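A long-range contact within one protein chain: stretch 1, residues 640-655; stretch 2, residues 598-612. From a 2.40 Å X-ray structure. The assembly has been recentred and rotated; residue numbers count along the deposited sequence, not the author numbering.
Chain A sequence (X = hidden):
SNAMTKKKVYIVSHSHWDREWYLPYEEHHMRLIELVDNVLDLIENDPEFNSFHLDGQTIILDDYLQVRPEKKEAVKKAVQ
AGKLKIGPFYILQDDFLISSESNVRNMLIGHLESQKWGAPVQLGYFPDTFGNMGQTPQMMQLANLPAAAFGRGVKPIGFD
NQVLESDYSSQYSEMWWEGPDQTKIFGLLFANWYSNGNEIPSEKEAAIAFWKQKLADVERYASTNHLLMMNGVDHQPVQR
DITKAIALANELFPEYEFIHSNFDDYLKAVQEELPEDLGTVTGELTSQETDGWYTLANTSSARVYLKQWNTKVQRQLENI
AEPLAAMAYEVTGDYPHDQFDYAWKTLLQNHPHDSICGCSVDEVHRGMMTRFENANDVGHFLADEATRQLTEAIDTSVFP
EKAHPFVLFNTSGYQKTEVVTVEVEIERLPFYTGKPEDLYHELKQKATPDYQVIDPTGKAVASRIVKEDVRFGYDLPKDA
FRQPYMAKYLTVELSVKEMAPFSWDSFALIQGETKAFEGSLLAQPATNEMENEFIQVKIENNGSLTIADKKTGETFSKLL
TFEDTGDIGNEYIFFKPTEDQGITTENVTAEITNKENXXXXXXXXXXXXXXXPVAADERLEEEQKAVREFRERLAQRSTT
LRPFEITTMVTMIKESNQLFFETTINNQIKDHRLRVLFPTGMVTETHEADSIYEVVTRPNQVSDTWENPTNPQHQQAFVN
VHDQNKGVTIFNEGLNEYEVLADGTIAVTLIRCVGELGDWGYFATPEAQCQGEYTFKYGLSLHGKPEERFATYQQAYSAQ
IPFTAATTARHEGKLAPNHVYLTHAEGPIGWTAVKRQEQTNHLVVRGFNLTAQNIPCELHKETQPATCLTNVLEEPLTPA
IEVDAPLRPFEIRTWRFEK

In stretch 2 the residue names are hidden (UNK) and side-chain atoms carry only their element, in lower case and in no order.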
ATOM      1  N   THR A 640     -10.654  26.172  23.864  1.00 57.41           N
ATOM      2  CA  THR A 640     -10.878  26.709  22.528  1.00 61.52           C
ATOM      3  C   THR A 640     -11.869  25.820  21.789  1.00 68.14           C
ATOM      4  O   THR A 640     -11.641  24.614  21.641  1.00 64.62           O
ATOM      5  CB  THR A 640      -9.563  26.798  21.757  1.00 60.82           C
ATOM      6  OG1 THR A 640      -8.620  27.575  22.505  1.00 57.18           O
ATOM      7  CG2 THR A 640      -9.783  27.450  20.399  1.00 59.97           C
ATOM      8  N   LEU A 641     -12.963  26.412  21.319  1.00 68.01           N
ATOM      9  CA  LEU A 641     -14.038  25.674  20.677  1.00 63.16           C
ATOM     10  C   LEU A 641     -14.007  25.883  19.167  1.00 57.07           C
ATOM     11  O   LEU A 641     -13.548  26.917  18.671  1.00 51.98           O
ATOM     12  CB  LEU A 641     -15.399  26.096  21.238  1.00 64.92           C
ATOM     13  CG  LEU A 641     -15.534  26.005  22.760  1.00 55.76           C
ATOM     14  CD1 LEU A 641     -16.936  26.398  23.201  1.00 58.87           C
ATOM     15  CD2 LEU A 641     -15.182  24.609  23.257  1.00 47.20           C
ATOM     16  N   ARG A 642     -14.504  24.881  18.442  1.00 55.90           N
ATOM     17  CA  ARG A 642     -14.529  24.870  16.989  1.00 63.03           C
ATOM     18  C   ARG A 642     -15.846  24.253  16.537  1.00 55.39           C
ATOM     19  O   ARG A 642     -16.310  23.273  17.140  1.00 48.70           O
ATOM     20  CB  ARG A 642     -13.349  24.069  16.418  1.00 75.40           C
ATOM     21  CG  ARG A 642     -13.149  24.202  14.916  1.00 88.56           C
ATOM     22  CD  ARG A 642     -12.278  23.075  14.379  1.00 98.78           C
ATOM     23  NE  ARG A 642     -12.056  23.179  12.939  1.00109.36           N
ATOM     24  CZ  ARG A 642     -10.894  23.505  12.384  1.00112.82           C
ATOM     25  NH1 ARG A 642      -9.838  23.750  13.149  1.00113.54           N
ATOM     26  NH2 ARG A 642     -10.780  23.577  11.065  1.00109.70           N
ATOM     27  N   PRO A 643     -16.477  24.804  15.498  1.00 56.20           N
ATOM     28  CA  PRO A 643     -17.743  24.235  15.022  1.00 50.93           C
ATOM     29  C   PRO A 643     -17.574  22.805  14.529  1.00 57.78           C
ATOM     30  O   PRO A 643     -16.536  22.428  13.981  1.00 59.59           O
ATOM     31  CB  PRO A 643     -18.146  25.175  13.881  1.00 47.52           C
ATOM     32  CG  PRO A 643     -17.457  26.461  14.195  1.00 50.29           C
ATOM     33  CD  PRO A 643     -16.150  26.068  14.817  1.00 53.05           C
ATOM     34  N   PHE A 644     -18.623  22.007  14.734  1.00 56.64           N
ATOM     35  CA  PHE A 644     -18.620  20.598  14.343  1.00 47.45           C
ATOM     36  C   PHE A 644     -20.042  20.252  13.905  1.00 46.21           C
ATOM     37  O   PHE A 644     -20.928  20.089  14.748  1.00 49.23           O
ATOM     38  CB  PHE A 644     -18.152  19.713  15.491  1.00 46.44           C
ATOM     39  CG  PHE A 644     -18.131  18.245  15.163  1.00 45.63           C
ATOM     40  CD1 PHE A 644     -17.031  17.676  14.543  1.00 46.71           C
ATOM     41  CD2 PHE A 644     -19.205  17.433  15.489  1.00 47.54           C
ATOM     42  CE1 PHE A 644     -17.005  16.327  14.245  1.00 54.00           C
ATOM     43  CE2 PHE A 644     -19.186  16.082  15.193  1.00 56.77           C
ATOM     44  CZ  PHE A 644     -18.084  15.529  14.572  1.00 55.03           C
ATOM     45  N   GLU A 645     -20.248  20.142  12.595  1.00 53.27           N
ATOM     46  CA  GLU A 645     -21.575  19.920  12.038  1.00 57.27           C
ATOM     47  C   GLU A 645     -21.836  18.432  11.840  1.00 54.89           C
ATOM     48  O   GLU A 645     -20.951  17.681  11.418  1.00 52.87           O
ATOM     49  CB  GLU A 645     -21.730  20.665  10.710  1.00 67.93           C
ATOM     50  CG  GLU A 645     -23.143  20.652  10.146  1.00 86.50           C
ATOM     51  CD  GLU A 645     -23.319  21.617   8.990  1.00101.25           C
ATOM     52  OE1 GLU A 645     -22.374  22.381   8.703  1.00105.44           O
ATOM     53  OE2 GLU A 645     -24.403  21.614   8.369  1.00106.78           O
ATOM     54  N   ILE A 646     -23.060  18.012  12.151  1.00 51.47           N
ATOM     55  CA  ILE A 646     -23.486  16.622  12.027  1.00 44.09           C
ATOM     56  C   ILE A 646     -24.686  16.582  11.092  1.00 56.18           C
ATOM     57  O   ILE A 646     -25.690  17.263  11.335  1.00 58.25           O
ATOM     58  CB  ILE A 646     -23.834  16.008  13.392  1.00 47.86           C
ATOM     59  CG1 ILE A 646     -22.682  16.199  14.380  1.00 44.79           C
ATOM     60  CG2 ILE A 646     -24.158  14.531  13.242  1.00 47.65           C
ATOM     61  CD1 ILE A 646     -22.969  15.658  15.763  1.00 50.21           C
ATOM     62  N   THR A 647     -24.586  15.788  10.028  1.00 56.06           N
ATOM     63  CA  THR A 647     -25.648  15.649   9.038  1.00 54.77           C
ATOM     64  C   THR A 647     -26.047  14.182   8.947  1.00 52.35           C
ATOM     65  O   THR A 647     -25.222  13.333   8.592  1.00 53.77           O
ATOM     66  CB  THR A 647     -25.205  16.171   7.668  1.00 59.90           C
ATOM     67  OG1 THR A 647     -24.792  17.538   7.786  1.00 62.74           O
ATOM     68  CG2 THR A 647     -26.350  16.079   6.667  1.00 57.75           C
ATOM     69  N   THR A 648     -27.307  13.891   9.258  1.00 47.67           N
ATOM     70  CA  THR A 648     -27.832  12.533   9.252  1.00 41.91           C
ATOM     71  C   THR A 648     -28.999  12.446   8.278  1.00 45.89           C
ATOM     72  O   THR A 648     -29.883  13.309   8.284  1.00 49.06           O
ATOM     73  CB  THR A 648     -28.285  12.108  10.653  1.00 44.63           C
ATOM     74  OG1 THR A 648     -27.204  12.271  11.578  1.00 49.79           O
ATOM     75  CG2 THR A 648     -28.725  10.650  10.653  1.00 50.91           C
ATOM     76  N   MET A 649     -28.995  11.407   7.446  1.00 55.71           N
ATOM     77  CA  MET A 649     -30.081  11.139   6.510  1.00 55.53           C
ATOM     78  C   MET A 649     -30.912   9.983   7.057  1.00 62.39           C
ATOM     79  O   MET A 649     -30.446   8.840   7.095  1.00 74.37           O
ATOM     80  CB  MET A 649     -29.536  10.814   5.120  1.00 51.82           C
ATOM     81  CG  MET A 649     -28.895  11.992   4.405  1.00 59.45           C
ATOM     82  SD  MET A 649     -30.085  13.251   3.907  1.00 69.42           S
ATOM     83  CE  MET A 649     -31.073  12.343   2.719  1.00 66.61           C
ATOM     84  N   VAL A 650     -32.134  10.282   7.481  1.00 57.21           N
ATOM     85  CA  VAL A 650     -33.052   9.268   7.989  1.00 58.45           C
ATOM     86  C   VAL A 650     -33.950   8.825   6.842  1.00 66.11           C
ATOM     87  O   VAL A 650     -34.697   9.632   6.280  1.00 67.74           O
ATOM     88  CB  VAL A 650     -33.881   9.802   9.167  1.00 56.05           C
ATOM     89  CG1 VAL A 650     -34.782   8.706   9.718  1.00 49.28           C
ATOM     90  CG2 VAL A 650     -32.969  10.348  10.252  1.00 50.47           C
ATOM     91  N   THR A 651     -33.885   7.541   6.498  1.00 62.38           N
ATOM     92  CA  THR A 651     -34.586   7.003   5.341  1.00 58.27           C
ATOM     93  C   THR A 651     -35.572   5.926   5.771  1.00 54.42           C
ATOM     94  O   THR A 651     -35.264   5.093   6.631  1.00 58.88           O
ATOM     95  CB  THR A 651     -33.598   6.426   4.317  1.00 58.63           C
ATOM     96  OG1 THR A 651     -32.602   7.409   4.006  1.00 60.16           O
ATOM     97  CG2 THR A 651     -34.323   6.031   3.037  1.00 55.45           C
ATOM     98  N   MET A 652     -36.759   5.951   5.167  1.00 48.46           N
ATOM     99  CA  MET A 652     -37.791   4.951   5.397  1.00 53.15           C
ATOM    100  C   MET A 652     -38.384   4.532   4.060  1.00 57.95           C
ATOM    101  O   MET A 652     -38.641   5.377   3.196  1.00 58.02           O
ATOM    102  CB  MET A 652     -38.904   5.485   6.311  1.00 51.47           C
ATOM    103  CG  MET A 652     -40.177   4.646   6.291  1.00 61.09           C
ATOM    104  SD  MET A 652     -41.623   5.506   6.937  1.00 66.57           S
ATOM    105  CE  MET A 652     -41.138   5.696   8.645  1.00 61.79           C
ATOM    106  N   ILE A 653     -38.601   3.231   3.893  1.00 58.82           N
ATOM    107  CA  ILE A 653     -39.272   2.700   2.718  1.00 58.43           C
ATOM    108  C   ILE A 653     -40.622   2.119   3.138  1.00 60.75           C
ATOM    109  O   ILE A 653     -40.893   1.897   4.319  1.00 54.79           O
ATOM    110  CB  ILE A 653     -38.413   1.656   1.977  1.00 53.26           C
ATOM    111  CG1 ILE A 653     -38.229   0.399   2.826  1.00 59.01           C
ATOM    112  CG2 ILE A 653     -37.063   2.249   1.609  1.00 47.16           C
ATOM    113  CD1 ILE A 653     -37.431  -0.684   2.130  1.00 54.93           C
ATOM    114  N   LYS A 654     -41.477   1.870   2.142  1.00 65.46           N
ATOM    115  CA  LYS A 654     -42.858   1.488   2.424  1.00 60.56           C
ATOM    116  C   LYS A 654     -42.953   0.079   2.998  1.00 61.39           C
ATOM    117  O   LYS A 654     -43.696  -0.155   3.959  1.00 63.01           O
ATOM    118  CB  LYS A 654     -43.700   1.600   1.152  1.00 58.04           C
ATOM    119  CG  LYS A 654     -45.104   1.028   1.283  1.00 58.59           C
ATOM    120  CD  LYS A 654     -45.850   1.081  -0.041  1.00 57.74           C
ATOM    121  CE  LYS A 654     -47.223   0.437   0.078  1.00 61.65           C
ATOM    122  NZ  LYS A 654     -47.982   0.495  -1.201  1.00 71.60           N
ATOM    123  N   GLU A 655     -42.209  -0.873   2.432  1.00 59.99           N
ATOM    124  CA  GLU A 655     -42.402  -2.289   2.720  1.00 58.15           C
ATOM    125  C   GLU A 655     -41.406  -2.832   3.741  1.00 62.77           C
ATOM    126  O   GLU A 655     -41.115  -4.032   3.742  1.00 65.19           O
ATOM    127  CB  GLU A 655     -42.328  -3.100   1.427  1.00 58.65           C
ATOM    128  CG  GLU A 655     -43.265  -2.624   0.326  1.00 65.67           C
ATOM    129  CD  GLU A 655     -44.714  -3.012   0.569  1.00 77.73           C
ATOM    130  OE1 GLU A 655     -45.009  -3.613   1.623  1.00 81.54           O
ATOM    131  OE2 GLU A 655     -45.559  -2.719  -0.302  1.00 83.12           O
ATOM    132  N   UNK A 598     -42.113   9.899  -1.541  1.00 65.02           N
ATOM    133  CA  UNK A 598     -42.825   9.121  -2.546  1.00 58.60           C
ATOM    134  C   UNK A 598     -43.674   8.091  -1.817  1.00 62.03           C
ATOM    135  O   UNK A 598     -43.513   7.884  -0.612  1.00 68.58           O
ATOM    136  c   UNK A 598     -41.850   8.441  -3.516  1.00 50.75           C
ATOM    137  o   UNK A 598     -41.165   7.374  -2.884  1.00 57.90           O
ATOM    138  N   UNK A 599     -44.604   7.441  -2.525  1.00 61.65           N
ATOM    139  CA  UNK A 599     -45.393   6.382  -1.873  1.00 65.51           C
ATOM    140  C   UNK A 599     -44.565   5.200  -1.394  1.00 65.06           C
ATOM    141  O   UNK A 599     -45.063   4.410  -0.580  1.00 76.31           O
ATOM    142  c   UNK A 599     -45.161   7.804  -3.841  1.00 61.84           C
ATOM    143  c   UNK A 599     -46.520   7.167  -3.825  1.00 73.41           C
ATOM    144  c   UNK A 599     -46.384   5.961  -2.967  1.00 68.77           C
ATOM    145  N   UNK A 600     -43.326   5.051  -1.857  1.00 59.05           N
ATOM    146  CA  UNK A 600     -42.506   3.897  -1.506  1.00 63.25           C
ATOM    147  C   UNK A 600     -41.253   4.261  -0.726  1.00 61.57           C
ATOM    148  O   UNK A 600     -40.629   3.363  -0.141  1.00 61.63           O
ATOM    149  c   UNK A 600     -43.363   2.618  -3.500  1.00 57.38           C
ATOM    150  c   UNK A 600     -42.119   3.079  -2.758  1.00 57.77           C
ATOM    151  c   UNK A 600     -41.216   3.897  -3.668  1.00 52.46           C
ATOM    152  N   UNK A 601     -40.855   5.532  -0.685  1.00 62.96           N
ATOM    153  CA  UNK A 601     -39.602   5.896  -0.041  1.00 66.24           C
ATOM    154  C   UNK A 601     -39.611   7.381   0.293  1.00 69.96           C
ATOM    155  O   UNK A 601     -40.041   8.203  -0.520  1.00 72.42           O
ATOM    156  c   UNK A 601     -38.405   5.558  -0.940  1.00 58.15           C
ATOM    157  c   UNK A 601     -35.935   5.581  -1.328  1.00 56.12           C
ATOM    158  n   UNK A 601     -33.481   5.634  -1.723  1.00 75.10           N
ATOM    159  c   UNK A 601     -34.578   5.992  -0.783  1.00 65.48           C
ATOM    160  c   UNK A 601     -37.052   5.930  -0.360  1.00 56.47           C
ATOM    161  N   UNK A 602     -39.132   7.709   1.491  1.00 62.12           N
ATOM    162  CA  UNK A 602     -39.011   9.089   1.934  1.00 58.07           C
ATOM    163  C   UNK A 602     -37.782   9.211   2.823  1.00 61.42           C
ATOM    164  O   UNK A 602     -37.441   8.286   3.563  1.00 58.73           O
ATOM    165  c   UNK A 602     -40.261   9.558   2.687  1.00 54.48           C
ATOM    166  N   UNK A 603     -37.117  10.362   2.740  1.00 57.86           N
ATOM    167  CA  UNK A 603     -35.901  10.603   3.502  1.00 60.22           C
ATOM    168  C   UNK A 603     -35.875  12.040   4.000  1.00 62.41           C
ATOM    169  O   UNK A 603     -36.347  12.958   3.326  1.00 58.51           O
ATOM    170  o   UNK A 603     -34.509  11.264   1.618  1.00 67.33           O
ATOM    171  c   UNK A 603     -34.642  10.323   2.669  1.00 57.13           C
ATOM    172  N   UNK A 604     -35.311  12.219   5.193  1.00 57.63           N
ATOM    173  CA  UNK A 604     -35.135  13.526   5.811  1.00 58.48           C
ATOM    174  C   UNK A 604     -33.658  13.781   6.073  1.00 59.99           C
ATOM    175  O   UNK A 604     -32.906  12.857   6.401  1.00 58.75           O
ATOM    176  c   UNK A 604     -38.300  13.064   6.586  1.00 61.05           C
ATOM    177  c   UNK A 604     -40.041  14.684   6.757  1.00 70.57           C
ATOM    178  o   UNK A 604     -41.369  15.018   6.637  1.00 73.03           O
ATOM    179  c   UNK A 604     -39.128  15.630   7.169  1.00 71.83           C
ATOM    180  c   UNK A 604     -35.903  13.625   7.135  1.00 58.14           C
ATOM    181  c   UNK A 604     -37.796  15.283   7.288  1.00 68.19           C
ATOM    182  c   UNK A 604     -39.633  13.402   6.464  1.00 61.99           C
ATOM    183  c   UNK A 604     -37.359  13.998   6.995  1.00 65.19           C
ATOM    184  N   UNK A 605     -33.249  15.038   5.933  1.00 56.83           N
ATOM    185  CA  UNK A 605     -31.907  15.469   6.295  1.00 49.90           C
ATOM    186  C   UNK A 605     -31.969  16.212   7.620  1.00 56.71           C
ATOM    187  O   UNK A 605     -32.762  17.147   7.776  1.00 54.29           O
ATOM    188  c   UNK A 605     -31.300  16.368   5.218  1.00 58.11           C
ATOM    189  n   UNK A 605     -28.361  17.840   3.912  1.00 58.37           N
ATOM    190  c   UNK A 605     -29.396  17.963   4.736  1.00 60.26           C
ATOM    191  c   UNK A 605     -29.836  16.708   5.461  1.00 54.97           C
ATOM    192  o   UNK A 605     -29.977  19.034   4.915  1.00 66.28           O
ATOM    193  N   UNK A 606     -31.144  15.791   8.573  1.00 57.82           N
ATOM    194  CA  UNK A 606     -31.059  16.423   9.884  1.00 54.44           C
ATOM    195  C   UNK A 606     -29.667  17.021  10.025  1.00 49.86           C
ATOM    196  O   UNK A 606     -28.668  16.292   9.999  1.00 45.12           O
ATOM    197  c   UNK A 606     -33.043  13.728  11.865  1.00 56.63           C
ATOM    198  c   UNK A 606     -32.720  14.787  10.835  1.00 52.66           C
ATOM    199  c   UNK A 606     -31.263  16.134  12.367  1.00 60.88           C
ATOM    200  c   UNK A 606     -31.345  15.431  11.021  1.00 54.72           C
ATOM    201  N   UNK A 607     -29.602  18.341  10.172  1.00 56.35           N
ATOM    202  CA  UNK A 607     -28.345  19.059  10.330  1.00 55.58           C
ATOM    203  C   UNK A 607     -28.252  19.626  11.739  1.00 60.56           C
ATOM    204  O   UNK A 607     -29.148  20.352  12.183  1.00 53.58           O
ATOM    205  c   UNK A 607     -26.723  20.547   5.769  1.00 84.62           C
ATOM    206  c   UNK A 607     -27.666  19.746   7.957  1.00 63.18           C
ATOM    207  c   UNK A 607     -27.408  20.947   7.064  1.00 75.41           C
ATOM    208  n   UNK A 607     -26.416  21.737   4.929  1.00 86.86           N
ATOM    209  c   UNK A 607     -28.217  20.185   9.302  1.00 57.64           C
ATOM    210  N   UNK A 608     -27.164  19.297  12.432  1.00 63.38           N
ATOM    211  CA  UNK A 608     -26.892  19.805  13.769  1.00 64.08           C
ATOM    212  C   UNK A 608     -25.449  20.284  13.830  1.00 60.64           C
ATOM    213  O   UNK A 608     -24.533  19.553  13.441  1.00 61.28           O
ATOM    214  o   UNK A 608     -27.893  16.001  14.861  1.00 68.26           O
ATOM    215  c   UNK A 608     -28.585  18.287  14.955  1.00 68.00           C
ATOM    216  n   UNK A 608     -29.729  16.466  16.067  1.00 67.26           N
ATOM    217  c   UNK A 608     -28.709  16.815  15.292  1.00 66.54           C
ATOM    218  c   UNK A 608     -27.138  18.732  14.834  1.00 63.27           C
ATOM    219  N   UNK A 609     -25.254  21.508  14.309  1.00 58.74           N
ATOM    220  CA  UNK A 609     -23.930  22.075  14.524  1.00 62.29           C
ATOM    221  C   UNK A 609     -23.702  22.238  16.021  1.00 60.30           C
ATOM    222  O   UNK A 609     -24.522  22.848  16.715  1.00 67.07           O
ATOM    223  c   UNK A 609     -23.776  23.422  13.813  1.00 65.89           C
ATOM    224  c   UNK A 609     -22.481  24.105  14.231  1.00 70.56           C
ATOM    225  o   UNK A 609     -23.763  23.220  12.395  1.00 61.74           O
ATOM    226  N   UNK A 610     -22.598  21.681  16.512  1.00 56.29           N
ATOM    227  CA  UNK A 610     -22.250  21.756  17.923  1.00 59.67           C
ATOM    228  C   UNK A 610     -20.803  22.212  18.046  1.00 61.50           C
ATOM    229  O   UNK A 610     -19.971  21.955  17.168  1.00 62.61           O
ATOM    230  c   UNK A 610     -21.318  19.445  18.394  1.00 54.36           C
ATOM    231  c   UNK A 610     -22.707  20.623  20.125  1.00 67.24           C
ATOM    232  c   UNK A 610     -22.477  20.404  18.641  1.00 58.52           C
ATOM    233  N   UNK A 611     -20.507  22.911  19.138  1.00 57.81           N
ATOM    234  CA  UNK A 611     -19.184  23.471  19.380  1.00 55.96           C
ATOM    235  C   UNK A 611     -18.382  22.508  20.245  1.00 54.51           C
ATOM    236  O   UNK A 611     -18.746  22.248  21.397  1.00 54.56           O
ATOM    237  c   UNK A 611     -20.043  25.865  19.223  1.00 51.96           C
ATOM    238  s   UNK A 611     -19.186  26.314  17.698  1.00 63.86           S
ATOM    239  c   UNK A 611     -17.703  27.072  18.358  1.00 54.56           C
ATOM    240  c   UNK A 611     -19.289  24.840  20.050  1.00 54.33           C
ATOM    241  N   UNK A 612     -17.290  21.987  19.692  1.00 55.92           N
ATOM    242  CA  UNK A 612     -16.492  20.990  20.381  1.00 59.56           C
ATOM    243  C   UNK A 612     -15.094  21.520  20.676  1.00 56.96           C
ATOM    244  O   UNK A 612     -14.562  22.341  19.921  1.00 52.66           O
ATOM    245  c   UNK A 612     -18.413  18.702  20.611  1.00 48.29           C
ATOM    246  c   UNK A 612     -17.672  18.931  19.303  1.00 48.06           C
ATOM    247  c   UNK A 612     -16.378  19.704  19.552  1.00 54.94           C
ATOM    248  c   UNK A 612     -17.375  17.612  18.609  1.00 46.04           C
TER

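Position 598 has one carbon and then one oxygen, out of reach of stretch 1: Ser 598. Its OG lies 2.7 Å from the backbone O of position 601 and donates a hydrogen bond to it. Position 599 has three carbons closing a ring onto its own N, which defines Pro 599; its O lies 3.5 Å from Lys 654 CD. Position 600 carries one carbon bearing two more. This is Val 600, and its O accepts a hydrogen bond from Lys 654 N (2.9 Å).

At 601 four carbons run in a row to a nitrogen, all torsions t, and the last carbon lies 3.8 Å from Thr 651 CG2: Lys 601. Position 602 has a single carbon, hence Ala 602, paired with Met 652 by two N-to-O bonds of 2.9 Å. Position 603 has one carbon and one oxygen; the carbon is 3.8 Å from Thr 651 OG1, the oxygen 3.8 Å from Met 649 CE. With two atoms and no fork, it is Ser 603.

A six-carbon ring bearing an oxygen marks 604 as Tyr 604, whose end leads away from stretch 1. At 605, three carbons end in one oxygen and one nitrogen, and the first carbon packs 3.6 Å from Met 649 SD: Gln 605. Position 606 has four carbons forked at the first, one arm two carbons long; that arm's tip meets Val 650 CG2 at 3.7 Å. It is Ile 606.

Position 607 again shows four carbons and a terminal nitrogen, 4.0 Å from Glu 645 OE2. This is Lys 607, and the pair forms a long salt bridge. Position 608 repeats the three-carbon, oxygen-and-nitrogen pattern, giving Gln 608; OE1 is buried without a partner, whereas NE2 is bonded elsewhere in the structure.

At 609 one carbon carries an oxygen and a carbon, the oxygen 3.5 Å from Glu 645 CG: Thr 609. At 610 it carries two carbons, one 4.1 Å from Phe 644 CD2 at the ring edge: Val 610. An unbranched C, C, S, C chain makes 611 Met 611; its SD is 3.9 Å from Pro 643 CG. Position 612 has four carbons forked at the second, one tip lying over the Phe 644 ring face, 3.9 Å from the centroid: Leu 612, and that tip is CD1.

The contact is an antiparallel strand pair, with axes at 161°. Hydrogen-bonded pairs from Met 652–Ala 602 to Arg 642–Leu 612 alternate with non-hydrogen-bonded ones, where close CA-H...O contacts recur. Phe 644, Val 650, Ile 606 and Leu 612 pack on one face; Glu 645, Thr 651, Lys 607 and Thr 609 line the other.

Stretch 2 598-612: SPVKASYQIKQTVML
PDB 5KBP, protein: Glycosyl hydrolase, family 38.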